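Local coordinates for secreted protein (Kutzneria albida DSM 43870, PDB 5M6Q) that probably acts as a microbial transglutaminase, joining the side-chain amide of protein-bound glutamine to primary amines with release of ammonia, at residues 5-10 and 182-187; 16-21 and 190-195; 61-66 and 173-178; 81-86 and 95-100. One frame throughout, in Å; residues are numbered along the deposited sequence.

Interaction 1 of 4, residues 5-10 and 182-187; sequences PPLAED and TNTWWH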
loop_
_atom_site.group_PDB
_atom_site.type_symbol
_atom_site.label_atom_id
_atom_site.label_comp_id
_atom_site.label_asym_id
_atom_site.label_seq_id
_atom_site.Cartn_x
_atom_site.Cartn_y
_atom_site.Cartn_z
ATOM N N PRO A 5 1.895 15.521 12.884
ATOM C CA PRO A 5 3.154 15.346 13.604
ATOM C C PRO A 5 3.420 13.872 13.893
ATOM O O PRO A 5 2.509 13.045 13.800
ATOM C CB PRO A 5 2.932 16.136 14.900
ATOM C CG PRO A 5 1.471 16.133 15.092
ATOM C CD PRO A 5 0.869 16.183 13.708
ATOM N N PRO A 6 4.666 13.539 14.228
ATOM C CA PRO A 6 4.949 12.168 14.659
ATOM C C PRO A 6 4.227 11.798 15.962
ATOM O O PRO A 6 3.644 12.645 16.644
ATOM C CB PRO A 6 6.469 12.162 14.852
ATOM C CG PRO A 6 6.855 13.597 15.010
ATOM C CD PRO A 6 5.877 14.381 14.182
ATOM N N LEU A 7 4.260 10.516 16.286
ATOM C CA LEU A 7 3.685 10.029 17.524
ATOM C C LEU A 7 4.588 10.383 18.695
ATOM O O LEU A 7 5.806 10.458 18.546
ATOM C CB LEU A 7 3.497 8.521 17.466
ATOM C CG LEU A 7 2.520 8.024 16.416
ATOM C CD1 LEU A 7 2.572 6.502 16.340
ATOM C CD2 LEU A 7 1.127 8.502 16.766
ATOM N N ALA A 8 3.996 10.570 19.865
ATOM C CA ALA A 8 4.784 10.681 21.086
ATOM C C ALA A 8 5.600 9.405 21.285
ATOM O O ALA A 8 5.259 8.346 20.751
ATOM C CB ALA A 8 3.885 10.938 22.278
ATOM N N GLU A 9 6.682 9.505 22.048
ATOM C CA GLU A 9 7.581 8.370 22.245
ATOM C C GLU A 9 6.902 7.195 22.943
ATOM O O GLU A 9 7.272 6.045 22.732
ATOM C CB GLU A 9 8.823 8.809 23.032
ATOM C CG GLU A 9 9.784 9.691 22.224
ATOM C CD GLU A 9 10.991 10.167 23.028
ATOM O OE1 GLU A 9 10.917 10.176 24.278
ATOM O OE2 GLU A 9 12.015 10.532 22.406
ATOM N N ASP A 10 5.900 7.473 23.762
ATOM C CA ASP A 10 5.195 6.397 24.457
ATOM C C ASP A 10 3.835 6.054 23.829
ATOM O O ASP A 10 2.941 5.553 24.508
ATOM C CB ASP A 10 4.989 6.777 25.920
ATOM C CG ASP A 10 4.121 8.002 26.070
ATOM O OD1 ASP A 10 4.204 8.891 25.191
ATOM O OD2 ASP A 10 3.346 8.071 27.049
ATOM N N THR A 182 6.943 10.777 8.839
ATOM C CA THR A 182 6.922 10.536 10.278
ATOM C C THR A 182 7.147 9.085 10.646
ATOM O O THR A 182 7.151 8.751 11.821
ATOM C CB THR A 182 5.592 10.975 10.913
ATOM O OG1 THR A 182 4.503 10.262 10.310
ATOM C CG2 THR A 182 5.387 12.466 10.758
ATOM N N ASN A 183 7.323 8.225 9.649
ATOM C CA ASN A 183 7.514 6.799 9.900
ATOM C C ASN A 183 6.296 6.205 10.618
ATOM O O ASN A 183 6.444 5.445 11.569
ATOM C CB ASN A 183 8.784 6.554 10.727
ATOM C CG ASN A 183 9.237 5.125 10.671
ATOM O OD1 ASN A 183 9.191 4.493 9.611
ATOM N ND2 ASN A 183 9.667 4.587 11.817
ATOM N N THR A 184 5.096 6.564 10.167
ATOM C CA THR A 184 3.872 5.977 10.710
ATOM C C THR A 184 3.045 5.342 9.606
ATOM O O THR A 184 3.282 5.571 8.423
ATOM C CB THR A 184 2.994 7.005 11.442
ATOM O OG1 THR A 184 2.724 8.120 10.580
ATOM C CG2 THR A 184 3.697 7.505 12.704
ATOM N N TRP A 185 2.061 4.563 10.026
ATOM C CA TRP A 185 1.250 3.767 9.144
ATOM C C TRP A 185 -0.207 4.168 9.332
ATOM O O TRP A 185 -0.733 4.113 10.442
ATOM C CB TRP A 185 1.488 2.281 9.429
ATOM C CG TRP A 185 2.885 1.938 9.035
ATOM C CD1 TRP A 185 4.022 2.169 9.759
ATOM C CD2 TRP A 185 3.311 1.395 7.774
ATOM N NE1 TRP A 185 5.128 1.771 9.037
ATOM C CE2 TRP A 185 4.718 1.287 7.819
ATOM C CE3 TRP A 185 2.638 0.972 6.621
ATOM C CZ2 TRP A 185 5.465 0.775 6.753
ATOM C CZ3 TRP A 185 3.377 0.455 5.570
ATOM C CH2 TRP A 185 4.779 0.364 5.639
ATOM N N TRP A 186 -0.828 4.627 8.248
ATOM C CA TRP A 186 -2.180 5.169 8.306
ATOM C C TRP A 186 -3.198 4.146 7.865
ATOM O O TRP A 186 -3.126 3.623 6.755
ATOM C CB TRP A 186 -2.271 6.422 7.442
ATOM C CG TRP A 186 -1.461 7.539 8.009
ATOM C CD1 TRP A 186 -0.110 7.692 7.927
ATOM C CD2 TRP A 186 -1.948 8.650 8.782
ATOM N NE1 TRP A 186 0.275 8.842 8.591
ATOM C CE2 TRP A 186 -0.833 9.445 9.122
ATOM C CE3 TRP A 186 -3.216 9.039 9.226
ATOM C CZ2 TRP A 186 -0.948 10.617 9.873
ATOM C CZ3 TRP A 186 -3.328 10.208 9.965
ATOM C CH2 TRP A 186 -2.204 10.983 10.278
ATOM N N HIS A 187 -4.139 3.844 8.745
ATOM C CA HIS A 187 -5.159 2.880 8.410
ATOM C C HIS A 187 -6.468 3.323 9.044
ATOM O O HIS A 187 -6.628 4.491 9.372
ATOM C CB HIS A 187 -4.756 1.445 8.832
ATOM C CG HIS A 187 -4.318 1.297 10.261
ATOM N ND1 HIS A 187 -4.774 0.278 11.068
ATOM C CD2 HIS A 187 -3.423 1.989 11.005
ATOM C CE1 HIS A 187 -4.207 0.367 12.256
ATOM N NE2 HIS A 187 -3.379 1.393 12.244
HETATM O O HOH W 1 6.089 8.853 14.910
#
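Thr-182 and Thr-184 present their methyl groups to Pro-6 and Leu-7, so that the loop before strand 13-17 rests on the start of strand 184-188. Along the side chain of Thr-182, CB lies 4.0 Å from Pro-6 CA and the chain then divides. Its methyl, CG2, reaches over the proline backbone to within 3.7 Å of Pro-6 N, with Pro-6 CD at 4.0 Å; the two side chains cross at about a right angle. The other branch, OG1, sits between the backbone N and the carbonyl carbon (chi1 59°), turned to its own segment, where it shares a 2.8 Å hydrogen bond with Thr-184 OG1. Thr-184 adopts nearly the same rotamer, and its CG2 packs 3.9 Å from both CG and CD1 of Leu-7. The two hydroxyls are thus paired with each other while both methyls meet the loop. The backbones are joined through one water, which accepts from Leu-7 N at 2.8 Å and donates to Thr-182 O at 3.3 Å. Arg-14 and Gln-199 add side-chain hydrogen bonds to the backbone carbonyls of the proline pair. Asn-183, with a positive phi of 61°, and Thr-184 together face Asp-179: a G1 beta bulge at the turn end of the hairpin formed by strands 174-179 and 184-188.

Interaction 2 of 4, residues 16-21 and 190-195; sequences WRVEDY and HEEPRM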
loop_
_atom_site.group_PDB
_atom_site.type_symbol
_atom_site.label_atom_id
_atom_site.label_comp_id
_atom_site.label_asym_id
_atom_site.label_seq_id
_atom_site.Cartn_x
_atom_site.Cartn_y
_atom_site.Cartn_z
ATOM N N TRP A 16 -7.919 9.511 14.709
ATOM C CA TRP A 16 -8.367 10.689 13.978
ATOM C C TRP A 16 -9.848 10.606 13.636
ATOM O O TRP A 16 -10.293 9.602 13.083
ATOM C CB TRP A 16 -7.568 10.840 12.687
ATOM C CG TRP A 16 -6.139 11.193 12.896
ATOM C CD1 TRP A 16 -5.143 10.362 13.296
ATOM C CD2 TRP A 16 -5.545 12.474 12.700
ATOM N NE1 TRP A 16 -3.952 11.041 13.352
ATOM C CE2 TRP A 16 -4.176 12.344 13.003
ATOM C CE3 TRP A 16 -6.039 13.721 12.299
ATOM C CZ2 TRP A 16 -3.300 13.407 12.924
ATOM C CZ3 TRP A 16 -5.165 14.779 12.212
ATOM C CH2 TRP A 16 -3.807 14.620 12.521
ATOM N N ARG A 17 -10.613 11.640 13.978
ATOM C CA ARG A 17 -11.914 11.818 13.358
ATOM C C ARG A 17 -11.661 11.936 11.879
ATOM O O ARG A 17 -10.691 12.569 11.475
ATOM C CB ARG A 17 -12.633 13.079 13.833
ATOM C CG ARG A 17 -13.083 13.072 15.249
ATOM C CD ARG A 17 -13.354 14.485 15.711
ATOM N NE ARG A 17 -14.625 15.011 15.243
ATOM C CZ ARG A 17 -14.773 16.132 14.537
ATOM N NH1 ARG A 17 -13.725 16.868 14.182
ATOM N NH2 ARG A 17 -15.987 16.522 14.190
ATOM N N VAL A 18 -12.524 11.341 11.070
ATOM C CA VAL A 18 -12.371 11.454 9.630
ATOM C C VAL A 18 -12.303 12.918 9.227
ATOM O O VAL A 18 -11.393 13.309 8.499
ATOM C CB VAL A 18 -13.494 10.729 8.889
ATOM C CG1 VAL A 18 -13.369 10.986 7.391
ATOM C CG2 VAL A 18 -13.434 9.224 9.182
ATOM N N GLU A 19 -13.233 13.732 9.728
ATOM C CA GLU A 19 -13.234 15.167 9.422
ATOM C C GLU A 19 -11.891 15.823 9.741
ATOM O O GLU A 19 -11.431 16.686 9.002
ATOM C CB GLU A 19 -14.365 15.906 10.171
ATOM C CG GLU A 19 -14.606 17.335 9.658
ATOM C CD GLU A 19 -15.488 18.207 10.575
ATOM O OE1 GLU A 19 -15.924 17.730 11.650
ATOM O OE2 GLU A 19 -15.745 19.383 10.209
ATOM N N ASP A 20 -11.255 15.430 10.838
ATOM C CA ASP A 20 -9.978 16.049 11.187
ATOM C C ASP A 20 -8.854 15.544 10.276
ATOM O O ASP A 20 -7.949 16.288 9.928
ATOM C CB ASP A 20 -9.629 15.796 12.655
ATOM C CG ASP A 20 -10.563 16.528 13.617
ATOM O OD1 ASP A 20 -11.121 17.591 13.254
ATOM O OD2 ASP A 20 -10.735 16.041 14.747
ATOM N N TYR A 21 -8.912 14.275 9.895
ATOM C CA TYR A 21 -7.944 13.733 8.952
ATOM C C TYR A 21 -8.044 14.427 7.588
ATOM O O TYR A 21 -7.031 14.755 6.966
ATOM C CB TYR A 21 -8.136 12.222 8.789
ATOM C CG TYR A 21 -7.238 11.636 7.739
ATOM C CD1 TYR A 21 -5.865 11.550 7.940
ATOM C CD2 TYR A 21 -7.757 11.186 6.537
ATOM C CE1 TYR A 21 -5.035 11.017 6.967
ATOM C CE2 TYR A 21 -6.946 10.654 5.571
ATOM C CZ TYR A 21 -5.593 10.570 5.784
ATOM O OH TYR A 21 -4.800 10.047 4.789
ATOM N N HIS A 190 -12.940 0.545 9.734
ATOM C CA HIS A 190 -13.860 -0.030 8.764
ATOM C C HIS A 190 -14.483 1.106 7.974
ATOM O O HIS A 190 -14.206 2.284 8.234
ATOM C CB HIS A 190 -14.942 -0.902 9.456
ATOM C CG HIS A 190 -15.675 -0.202 10.563
ATOM N ND1 HIS A 190 -16.528 0.857 10.338
ATOM C CD2 HIS A 190 -15.677 -0.406 11.904
ATOM C CE1 HIS A 190 -17.023 1.280 11.490
ATOM N NE2 HIS A 190 -16.527 0.527 12.455
ATOM N N GLU A 191 -15.328 0.759 7.008
ATOM C CA GLU A 191 -16.020 1.748 6.194
ATOM C C GLU A 191 -17.011 2.593 6.993
ATOM O O GLU A 191 -17.449 2.195 8.070
ATOM C CB GLU A 191 -16.750 1.057 5.040
ATOM C CG GLU A 191 -17.872 0.097 5.471
ATOM C CD GLU A 191 -17.358 -1.171 6.168
ATOM O OE1 GLU A 191 -16.127 -1.455 6.130
ATOM O OE2 GLU A 191 -18.196 -1.890 6.765
ATOM N N GLU A 192 -17.357 3.763 6.457
ATOM C CA GLU A 192 -18.414 4.592 7.016
ATOM C C GLU A 192 -19.728 3.815 7.104
ATOM O O GLU A 192 -19.960 2.905 6.310
ATOM C CB GLU A 192 -18.610 5.863 6.181
ATOM C CG GLU A 192 -17.464 6.870 6.268
ATOM C CD GLU A 192 -17.388 7.603 7.612
ATOM O OE1 GLU A 192 -17.903 7.082 8.628
ATOM O OE2 GLU A 192 -16.807 8.711 7.656
ATOM N N PRO A 193 -20.575 4.140 8.099
ATOM C CA PRO A 193 -20.349 5.161 9.135
ATOM C C PRO A 193 -19.432 4.709 10.288
ATOM O O PRO A 193 -19.014 3.553 10.328
ATOM C CB PRO A 193 -21.767 5.457 9.644
ATOM C CG PRO A 193 -22.519 4.187 9.418
ATOM C CD PRO A 193 -21.918 3.534 8.194
ATOM N N ARG A 194 -19.134 5.646 11.194
ATOM C CA ARG A 194 -18.267 5.455 12.367
ATOM C C ARG A 194 -16.858 4.973 12.025
ATOM O O ARG A 194 -16.200 4.306 12.816
ATOM C CB ARG A 194 -18.923 4.502 13.355
ATOM C CG ARG A 194 -20.169 5.125 13.977
ATOM C CD ARG A 194 -20.958 4.097 14.695
ATOM N NE ARG A 194 -22.153 4.669 15.294
ATOM C CZ ARG A 194 -22.991 3.973 16.049
ATOM N NH1 ARG A 194 -22.742 2.696 16.299
ATOM N NH2 ARG A 194 -24.063 4.550 16.563
ATOM N N MET A 195 -16.408 5.320 10.833
ATOM C CA MET A 195 -15.021 5.115 10.468
ATOM C C MET A 195 -14.131 5.996 11.336
ATOM O O MET A 195 -14.472 7.143 11.604
ATOM C CB MET A 195 -14.812 5.429 8.994
ATOM C CG MET A 195 -13.358 5.467 8.557
ATOM S SD MET A 195 -13.270 5.659 6.760
ATOM C CE MET A 195 -11.494 5.930 6.519
HETATM O O HOH W 2 -14.225 9.666 12.777
#
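The carboxylate of Glu-192 meets Val-18 with one oxygen, OE2 lying 3.7 Å from Val-18 CG2, while Met-195 N donates to the other, OE1, at 3.2 Å from well above the carboxylate plane (53°). The guanidinium of Arg-17, the N-cap of helix 18-28, has Asp-20 OD1 in plane at its edge, 2.9 Å from NH1, and forms a second salt bridge through NH2 to Glu-19. Val-18 CG2 also lies 3.8 Å from Met-195 CG and 3.4 Å from Met-195 O. That carbonyl accepts a hydrogen bond from a water 2.8 Å away, which in turn accepts from Val-18 N at 2.9 Å. With an alanine in place of Glu-192, Met-195 N would probably lose its side-chain acceptor and one flank of the valine its cover. Both Val-18 and Met-195 also touch Leu-41 of helix 35-41, and Met-195 reaches Val-48 of helix 47-53; helix 18-28 thus starts against the loop linking strands 184-188 and 196-200.

Interaction 3 of 4, residues 61-66 and 173-178; sequences PPLNLS and FDYGWF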
loop_
_atom_site.group_PDB
_atom_site.type_symbol
_atom_site.label_atom_id
_atom_site.label_comp_id
_atom_site.label_asym_id
_atom_site.label_seq_id
_atom_site.Cartn_x
_atom_site.Cartn_y
_atom_site.Cartn_z
ATOM N N PRO A 61 -6.084 -0.794 -4.328
ATOM C CA PRO A 61 -4.632 -0.624 -4.414
ATOM C C PRO A 61 -4.000 -1.830 -5.112
ATOM O O PRO A 61 -4.296 -2.966 -4.758
ATOM C CB PRO A 61 -4.196 -0.525 -2.942
ATOM C CG PRO A 61 -5.437 -0.160 -2.192
ATOM C CD PRO A 61 -6.558 -0.834 -2.935
ATOM N N PRO A 62 -3.137 -1.589 -6.097
ATOM C CA PRO A 62 -2.589 -2.702 -6.883
ATOM C C PRO A 62 -1.582 -3.524 -6.094
ATOM O O PRO A 62 -0.771 -2.955 -5.365
ATOM C CB PRO A 62 -1.915 -1.997 -8.060
ATOM C CG PRO A 62 -1.473 -0.683 -7.482
ATOM C CD PRO A 62 -2.480 -0.308 -6.408
ATOM N N LEU A 63 -1.621 -4.847 -6.250
ATOM C CA LEU A 63 -0.818 -5.732 -5.413
ATOM C C LEU A 63 0.337 -6.355 -6.185
ATOM O O LEU A 63 0.995 -7.265 -5.687
ATOM C CB LEU A 63 -1.704 -6.824 -4.809
ATOM C CG LEU A 63 -2.858 -6.257 -3.975
ATOM C CD1 LEU A 63 -3.733 -7.372 -3.389
ATOM C CD2 LEU A 63 -2.334 -5.371 -2.845
ATOM N N ASN A 64 0.577 -5.827 -7.386
ATOM C CA ASN A 64 1.577 -6.338 -8.335
ATOM C C ASN A 64 2.961 -6.546 -7.740
ATOM O O ASN A 64 3.658 -7.501 -8.069
ATOM C CB ASN A 64 1.737 -5.367 -9.523
ATOM C CG ASN A 64 0.429 -5.019 -10.181
ATOM O OD1 ASN A 64 0.117 -3.843 -10.380
ATOM N ND2 ASN A 64 -0.339 -6.039 -10.548
ATOM N N LEU A 65 3.374 -5.584 -6.925
ATOM C CA LEU A 65 4.729 -5.524 -6.398
ATOM C C LEU A 65 4.663 -5.615 -4.889
ATOM O O LEU A 65 4.803 -4.604 -4.194
ATOM C CB LEU A 65 5.435 -4.230 -6.824
ATOM C CG LEU A 65 5.678 -3.959 -8.315
ATOM C CD1 LEU A 65 6.416 -2.632 -8.468
ATOM C CD2 LEU A 65 6.445 -5.107 -9.033
ATOM N N SER A 66 4.442 -6.834 -4.397
ATOM C CA SER A 66 4.263 -7.093 -2.964
ATOM C C SER A 66 5.422 -7.910 -2.422
ATOM O O SER A 66 5.853 -8.866 -3.058
ATOM C CB SER A 66 2.949 -7.836 -2.695
ATOM O OG SER A 66 1.831 -7.027 -3.001
ATOM N N PHE A 173 -9.328 -7.617 5.421
ATOM C CA PHE A 173 -7.978 -7.102 5.289
ATOM C C PHE A 173 -7.722 -5.880 6.162
ATOM O O PHE A 173 -8.640 -5.314 6.741
ATOM C CB PHE A 173 -7.697 -6.758 3.817
ATOM C CG PHE A 173 -8.781 -5.941 3.163
ATOM C CD1 PHE A 173 -9.091 -4.667 3.624
ATOM C CD2 PHE A 173 -9.491 -6.452 2.089
ATOM C CE1 PHE A 173 -10.088 -3.909 3.023
ATOM C CE2 PHE A 173 -10.498 -5.701 1.484
ATOM C CZ PHE A 173 -10.789 -4.425 1.954
ATOM N N ASP A 174 -6.457 -5.486 6.246
ATOM C CA ASP A 174 -6.120 -4.134 6.649
ATOM C C ASP A 174 -5.137 -3.598 5.614
ATOM O O ASP A 174 -4.362 -4.364 5.014
ATOM C CB ASP A 174 -5.528 -4.087 8.068
ATOM C CG ASP A 174 -5.733 -2.721 8.755
ATOM O OD1 ASP A 174 -6.222 -1.766 8.110
ATOM O OD2 ASP A 174 -5.409 -2.595 9.952
ATOM N N TYR A 175 -5.218 -2.300 5.370
ATOM C CA TYR A 175 -4.254 -1.568 4.549
ATOM C C TYR A 175 -3.660 -0.470 5.376
ATOM O O TYR A 175 -4.398 0.263 6.028
ATOM C CB TYR A 175 -4.921 -0.940 3.326
ATOM C CG TYR A 175 -5.260 -1.932 2.258
ATOM C CD1 TYR A 175 -6.414 -2.704 2.341
ATOM C CD2 TYR A 175 -4.419 -2.111 1.172
ATOM C CE1 TYR A 175 -6.722 -3.640 1.345
ATOM C CE2 TYR A 175 -4.721 -3.038 0.175
ATOM C CZ TYR A 175 -5.871 -3.792 0.268
ATOM O OH TYR A 175 -6.157 -4.708 -0.721
ATOM N N GLY A 176 -2.342 -0.324 5.317
ATOM C CA GLY A 176 -1.668 0.753 6.012
ATOM C C GLY A 176 -0.787 1.554 5.073
ATOM O O GLY A 176 0.143 1.028 4.478
ATOM N N TRP A 177 -1.091 2.838 4.954
ATOM C CA TRP A 177 -0.327 3.725 4.107
ATOM C C TRP A 177 0.945 4.152 4.810
ATOM O O TRP A 177 0.900 4.629 5.950
ATOM C CB TRP A 177 -1.153 4.948 3.743
ATOM C CG TRP A 177 -0.339 5.955 3.006
ATOM C CD1 TRP A 177 0.306 7.038 3.527
ATOM C CD2 TRP A 177 -0.061 5.957 1.609
ATOM N NE1 TRP A 177 0.966 7.719 2.534
ATOM C CE2 TRP A 177 0.752 7.079 1.344
ATOM C CE3 TRP A 177 -0.429 5.127 0.552
ATOM C CZ2 TRP A 177 1.194 7.394 0.070
ATOM C CZ3 TRP A 177 0.016 5.447 -0.723
ATOM C CH2 TRP A 177 0.812 6.573 -0.948
ATOM N N PHE A 178 2.080 3.969 4.149
ATOM C CA PHE A 178 3.361 4.314 4.757
ATOM C C PHE A 178 3.659 5.803 4.638
ATOM O O PHE A 178 3.969 6.295 3.558
ATOM C CB PHE A 178 4.505 3.524 4.109
ATOM C CG PHE A 178 5.784 3.545 4.891
ATOM C CD1 PHE A 178 5.821 4.045 6.201
ATOM C CD2 PHE A 178 6.954 3.046 4.329
ATOM C CE1 PHE A 178 7.006 4.051 6.932
ATOM C CE2 PHE A 178 8.151 3.042 5.054
ATOM C CZ PHE A 178 8.172 3.543 6.363
HETATM O O HOH W 3 -6.195 -4.316 -3.271
#
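Tyr-175 OH is held by two polar partners: a water 2.6 Å away, which donates to Pro-61 O at 2.8 Å and so joins the two segments, and Lys-129 NZ of the adjacent strand 122-131. Beside this polar end the contact is apolar. Pro-61 and Tyr-175 come from opposite directions, and Pro-61 CG meets one side of the phenol obliquely, 3.8 Å from Tyr-175 CE2 and 4.0 Å from CD2. Chi1 of -75° holds the ring of Tyr-175 beside its backbone N, anti to the carbonyl carbon. On its other side the ring's CE1 edge rests 3.4 Å above one face of Phe-173, offset toward the rim. Leu-63 adds a looser touch, with CD2 at 4.4 Å from the tyrosine hydroxyl oxygen. The loop folds back on itself beyond Leu-63, whose O accepts from Ser-66 OG at 2.8 Å, the donor standing above the carbonyl plane. Pro-61 packs as well on Thr-49 and Val-50 of helix 47-53 and on Ile-46, next to Cys-45, which carries a hydroxyethylthio modification. This is a buried loop-on-sheet contact near the centre of the chain, where the loop 61-66 and helix 47-53 cover one face of the central antiparallel sheet of the transglutaminase.

Interaction 4 of 4, residues 81-86 and 95-100; sequences NKIVDT and AAVAKD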
loop_
_atom_site.group_PDB
_atom_site.type_symbol
_atom_site.label_atom_id
_atom_site.label_comp_id
_atom_site.label_asym_id
_atom_site.label_seq_id
_atom_site.Cartn_x
_atom_site.Cartn_y
_atom_site.Cartn_z
ATOM N N ASN A 81 11.759 4.953 -8.144
ATOM C CA ASN A 81 11.838 6.410 -8.118
ATOM C C ASN A 81 13.037 6.905 -8.930
ATOM O O ASN A 81 12.952 7.907 -9.635
ATOM C CB ASN A 81 11.922 6.935 -6.678
ATOM C CG ASN A 81 10.557 7.065 -6.024
ATOM O OD1 ASN A 81 9.528 7.148 -6.701
ATOM N ND2 ASN A 81 10.542 7.075 -4.700
ATOM N N LYS A 82 14.149 6.191 -8.845
ATOM C CA LYS A 82 15.330 6.557 -9.611
ATOM C C LYS A 82 15.045 6.510 -11.129
ATOM O O LYS A 82 15.430 7.414 -11.869
ATOM C CB LYS A 82 16.492 5.642 -9.235
ATOM C CG LYS A 82 17.837 6.012 -9.839
ATOM C CD LYS A 82 18.939 5.150 -9.215
ATOM C CE LYS A 82 20.341 5.545 -9.684
ATOM N NZ LYS A 82 20.666 4.992 -11.029
ATOM N N ILE A 83 14.335 5.484 -11.585
ATOM C CA ILE A 83 13.986 5.404 -13.005
ATOM C C ILE A 83 12.957 6.462 -13.440
ATOM O O ILE A 83 13.168 7.126 -14.450
ATOM C CB ILE A 83 13.487 4.016 -13.375
ATOM C CG1 ILE A 83 14.641 3.010 -13.287
ATOM C CG2 ILE A 83 12.881 4.046 -14.788
ATOM C CD1 ILE A 83 14.224 1.567 -13.474
ATOM N N VAL A 84 11.857 6.641 -12.707
ATOM C CA VAL A 84 10.873 7.633 -13.153
ATOM C C VAL A 84 11.394 9.066 -12.965
ATOM O O VAL A 84 10.837 10.002 -13.528
ATOM C CB VAL A 84 9.497 7.462 -12.456
ATOM C CG1 VAL A 84 8.937 6.070 -12.728
ATOM C CG2 VAL A 84 9.589 7.786 -10.956
ATOM N N ASP A 85 12.470 9.246 -12.210
ATOM C CA ASP A 85 13.068 10.576 -12.099
ATOM C C ASP A 85 13.779 11.019 -13.386
ATOM O O ASP A 85 14.145 12.186 -13.523
ATOM C CB ASP A 85 14.044 10.639 -10.929
ATOM C CG ASP A 85 13.406 11.212 -9.677
ATOM O OD1 ASP A 85 12.472 12.037 -9.822
ATOM O OD2 ASP A 85 13.828 10.829 -8.559
ATOM N N THR A 86 13.982 10.091 -14.317
ATOM C CA THR A 86 14.539 10.453 -15.624
ATOM C C THR A 86 13.447 10.761 -16.661
ATOM O O THR A 86 13.744 10.946 -17.832
ATOM C CB THR A 86 15.438 9.338 -16.178
ATOM O OG1 THR A 86 14.636 8.195 -16.491
ATOM C CG2 THR A 86 16.489 8.940 -15.156
ATOM N N ALA A 95 12.695 -0.723 -20.702
ATOM C CA ALA A 95 14.113 -0.966 -20.929
ATOM C C ALA A 95 14.941 -0.723 -19.664
ATOM O O ALA A 95 15.850 -1.483 -19.367
ATOM C CB ALA A 95 14.616 -0.103 -22.078
ATOM N N ALA A 96 14.613 0.321 -18.912
ATOM C CA ALA A 96 15.365 0.665 -17.707
ATOM C C ALA A 96 15.184 -0.395 -16.627
ATOM O O ALA A 96 16.131 -0.793 -15.939
ATOM C CB ALA A 96 14.932 2.027 -17.190
ATOM N N VAL A 97 13.950 -0.854 -16.498
ATOM C CA VAL A 97 13.615 -1.886 -15.548
ATOM C C VAL A 97 14.429 -3.151 -15.835
ATOM O O VAL A 97 14.932 -3.786 -14.903
ATOM C CB VAL A 97 12.094 -2.149 -15.563
ATOM C CG1 VAL A 97 11.773 -3.544 -15.048
ATOM C CG2 VAL A 97 11.390 -1.068 -14.742
ATOM N N ALA A 98 14.584 -3.485 -17.116
ATOM C CA ALA A 98 15.344 -4.674 -17.533
ATOM C C ALA A 98 16.834 -4.626 -17.173
ATOM O O ALA A 98 17.470 -5.672 -17.021
ATOM C CB ALA A 98 15.191 -4.896 -19.046
ATOM N N LYS A 99 17.394 -3.427 -17.041
ATOM C CA LYS A 99 18.816 -3.293 -16.720
ATOM C C LYS A 99 19.081 -3.156 -15.224
ATOM O O LYS A 99 20.210 -3.351 -14.768
ATOM C CB LYS A 99 19.419 -2.085 -17.426
ATOM C CG LYS A 99 19.341 -2.125 -18.929
ATOM C CD LYS A 99 19.797 -0.788 -19.494
ATOM C CE LYS A 99 19.426 -0.657 -20.961
ATOM N NZ LYS A 99 19.790 0.693 -21.492
ATOM N N ASP A 100 18.052 -2.797 -14.463
ATOM C CA ASP A 100 18.227 -2.549 -13.030
ATOM C C ASP A 100 18.444 -3.844 -12.238
ATOM O O ASP A 100 17.605 -4.748 -12.281
ATOM C CB ASP A 100 17.021 -1.804 -12.474
ATOM C CG ASP A 100 17.210 -1.395 -11.034
ATOM O OD1 ASP A 100 16.924 -2.211 -10.124
ATOM O OD2 ASP A 100 17.648 -0.252 -10.813
#
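Apolar packing carries this contact, and Ile-83 supplies one whole side of it. Its CG2 lies 3.7 Å from Ala-96 CB, and CD1 touches the same methyl at 3.8 Å before continuing to Val-97 CG2 at 4.1 Å. The chain is extended at chi2 (173°), which carries CD1 past the alanine to the backbone of Val-97, with Asp-100 CB just beyond. Pro-88 and Leu-103 border the isoleucine too. Helices 70-84 and 90-99 follow one another in sequence, and the contact joins the end of each in a helix-loop-helix arrangement. Cutting Ile-83 back to alanine would probably open a gap over Ala-96 and Val-97 and deprive the two helix ends of their main side-chain contact. Among the hydrogen bonds, Ile-83 O accepts twice from Thr-86: from OG1 at 2.7 Å, in the carbonyl plane, and from N at 3.1 Å. Asp-100 OD1 accepts from the backbone N atoms of Ile-102 and Leu-103. As for charges, Lys-82 NZ stays 6.1 Å from Asp-100 OD2, so any attraction is long-range.

In the fold
Interactions 1, 2 and 3 all reach the same antiparallel sheet. Interactions 1 and 2 have centres about 18 Å apart and touch where Trp-186 packs against Trp-16 and Tyr-21. Interaction 1 meets interaction 3 across neighbouring strands 184-188 and 174-179, through a probable hydrogen bond between Trp-186 O and Trp-177 N and another from His-187 to Asp-174. Interaction 4 stands apart on helices 70-84 and 90-99, its centre about 38 Å from that of interaction 2, on opposite sides of the chain's centre. Along the chain, interactions 1 and 2 cross, and interaction 4 nests within interaction 3, itself nested within both; the N-terminal residues are thereby brought against the late strands of the sheet.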